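PDB 3JZD: iron-containing alcohol dehydrogenase, which probably reduces maleylacetate to 3-oxoadipate with NADH or NADPH, as an NAD-binding member of the iron-containing alcohol dehydrogenase family. Local coordinates for the interface of chains A and B. Coordinates in Å, arbitrary orientation; residue numbers count along the deposited sequence, not the author numbering. Chains: chain A/B, Iron-containing alcohol dehydrogenase.

The interface of chains A and B. Residues chain A 194-195, 198, 225, 228-229; chain B 190-191, 194.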
loop_
_atom_site.group_PDB
_atom_site.type_symbol
_atom_site.label_atom_id
_atom_site.label_comp_id
_atom_site.label_asym_id
_atom_site.label_seq_id
_atom_site.Cartn_x
_atom_site.Cartn_y
_atom_site.Cartn_z
ATOM N N LEU A 194 -6.931 2.693 -5.649
ATOM C CA LEU A 194 -5.931 3.693 -5.916
ATOM C C LEU A 194 -4.718 3.068 -6.622
ATOM O O LEU A 194 -4.194 3.620 -7.603
ATOM C CB LEU A 194 -5.517 4.368 -4.614
ATOM C CG LEU A 194 -4.607 5.582 -4.607
ATOM C CD1 LEU A 194 -5.306 6.869 -5.127
ATOM C CD2 LEU A 194 -4.081 5.790 -3.153
HETATM N N MSE A 195 -4.272 1.903 -6.143
HETATM C CA MSE A 195 -3.123 1.283 -6.759
HETATM C C MSE A 195 -3.526 0.703 -8.129
HETATM O O MSE A 195 -2.709 0.728 -9.071
HETATM C CB MSE A 195 -2.517 0.221 -5.847
HETATM C CG MSE A 195 -2.117 0.759 -4.467
HETATM SE SE MSE A 195 -1.335 -0.694 -3.437
HETATM C CE MSE A 195 0.274 -0.878 -4.428
ATOM N N GLU A 198 -3.518 3.608 -10.716
ATOM C CA GLU A 198 -2.118 3.997 -10.960
ATOM C C GLU A 198 -1.349 2.928 -11.790
ATOM O O GLU A 198 -0.519 3.234 -12.682
ATOM C CB GLU A 198 -1.421 4.199 -9.608
ATOM C CG GLU A 198 0.045 4.426 -9.664
ATOM C CD GLU A 198 0.409 5.821 -10.131
ATOM O OE1 GLU A 198 -0.464 6.526 -10.695
ATOM O OE2 GLU A 198 1.582 6.204 -9.888
ATOM N N TYR A 225 6.894 -1.262 -12.498
ATOM C CA TYR A 225 6.161 -0.611 -11.398
ATOM C C TYR A 225 4.639 -0.851 -11.515
ATOM O O TYR A 225 3.970 -1.201 -10.546
ATOM C CB TYR A 225 6.465 0.876 -11.466
ATOM C CG TYR A 225 5.600 1.740 -10.591
ATOM C CD1 TYR A 225 5.636 1.637 -9.206
ATOM C CD2 TYR A 225 4.807 2.721 -11.148
ATOM C CE1 TYR A 225 4.843 2.447 -8.417
ATOM C CE2 TYR A 225 4.035 3.533 -10.369
ATOM C CZ TYR A 225 4.053 3.382 -9.013
ATOM O OH TYR A 225 3.284 4.244 -8.291
ATOM N N TRP A 228 3.810 -4.344 -10.646
ATOM C CA TRP A 228 3.827 -4.555 -9.209
ATOM C C TRP A 228 2.513 -4.142 -8.549
ATOM O O TRP A 228 1.943 -4.903 -7.738
ATOM C CB TRP A 228 5.071 -3.840 -8.595
ATOM C CG TRP A 228 5.075 -3.725 -7.153
ATOM C CD1 TRP A 228 4.634 -4.632 -6.255
ATOM C CD2 TRP A 228 5.588 -2.615 -6.394
ATOM N NE1 TRP A 228 4.813 -4.155 -4.975
ATOM C CE2 TRP A 228 5.391 -2.919 -5.033
ATOM C CE3 TRP A 228 6.165 -1.382 -6.745
ATOM C CZ2 TRP A 228 5.804 -2.063 -3.993
ATOM C CZ3 TRP A 228 6.568 -0.509 -5.719
ATOM C CH2 TRP A 228 6.395 -0.866 -4.353
ATOM N N LEU A 229 2.027 -2.947 -8.906
ATOM C CA LEU A 229 0.766 -2.433 -8.412
ATOM C C LEU A 229 -0.392 -3.332 -8.826
ATOM O O LEU A 229 -1.232 -3.697 -7.991
ATOM C CB LEU A 229 0.546 -0.985 -8.886
ATOM C CG LEU A 229 1.472 0.102 -8.298
ATOM C CD1 LEU A 229 1.017 1.460 -8.662
ATOM C CD2 LEU A 229 1.536 -0.042 -6.863
ATOM N N PRO B 190 7.314 5.646 -4.904
ATOM C CA PRO B 190 6.099 5.955 -5.627
ATOM C C PRO B 190 4.787 5.576 -4.936
ATOM O O PRO B 190 3.791 6.278 -5.107
ATOM C CB PRO B 190 6.246 5.149 -6.931
ATOM C CG PRO B 190 7.702 4.839 -7.081
ATOM C CD PRO B 190 8.346 4.989 -5.758
ATOM N N VAL B 191 4.785 4.466 -4.207
ATOM C CA VAL B 191 3.600 3.988 -3.493
ATOM C C VAL B 191 3.308 4.885 -2.305
ATOM O O VAL B 191 2.177 5.317 -2.113
ATOM C CB VAL B 191 3.759 2.491 -3.048
ATOM C CG1 VAL B 191 2.533 2.028 -2.151
ATOM C CG2 VAL B 191 3.893 1.603 -4.261
ATOM N N LEU B 194 2.017 8.076 -3.692
ATOM C CA LEU B 194 0.670 7.924 -4.192
ATOM C C LEU B 194 -0.287 8.060 -3.000
ATOM O O LEU B 194 -1.266 8.776 -3.076
ATOM C CB LEU B 194 0.534 6.580 -4.896
ATOM C CG LEU B 194 -0.823 6.160 -5.456
ATOM C CD1 LEU B 194 -1.060 7.003 -6.684
ATOM C CD2 LEU B 194 -0.873 4.624 -5.793
#
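On one face of the A:Tyr225 ring lies A:Leu229 of the same chain, its CG 4.1 Å above the plane and displaced toward the rim. B:Pro190 comes over the opposite face, offset to the CE1–OH rim, with CB 3.4 Å from A:Tyr225 CE1 and the two side chains running in opposite directions; leucine and proline thus limit the ring's tilt. At the edge, in plane, sits the A:Glu198 carboxylate: the phenol OH donates to OE2 at 3.0 Å, meeting the anti lone pair, which should fix the direction of the hydroxyl hydrogen. Over one face of the six-membered ring of A:Trp228 (chi1 168°, CG anti to the backbone N), near the CH2–CZ3 rim, stands B:Val191, crossing obliquely with CG2 3.5 Å from CH2. The same methyl also meets A:Leu229 CD2 at 3.9 Å, so one valine branch is shared by two chain A side chains. B:Leu194 and its symmetry mate A:Leu194 meet tip to tip, CG to CG at 3.9 Å, both with CG anti to the backbone N. B:Leu194 then slides past A:Glu198, its CD2 3.9 Å from CB. A bend at chi2 (75°) turns the glutamate toward the tyrosine, leaving its aliphatic part against the leucine. No polar pair joins the chains here, so this patch holds by apolar packing. Helix 190-212 of chain B, through its first turns, packs on helices 190-212 and 217-236 of chain A, and the homodimer's two-fold axis repeats the contact with chains exchanged.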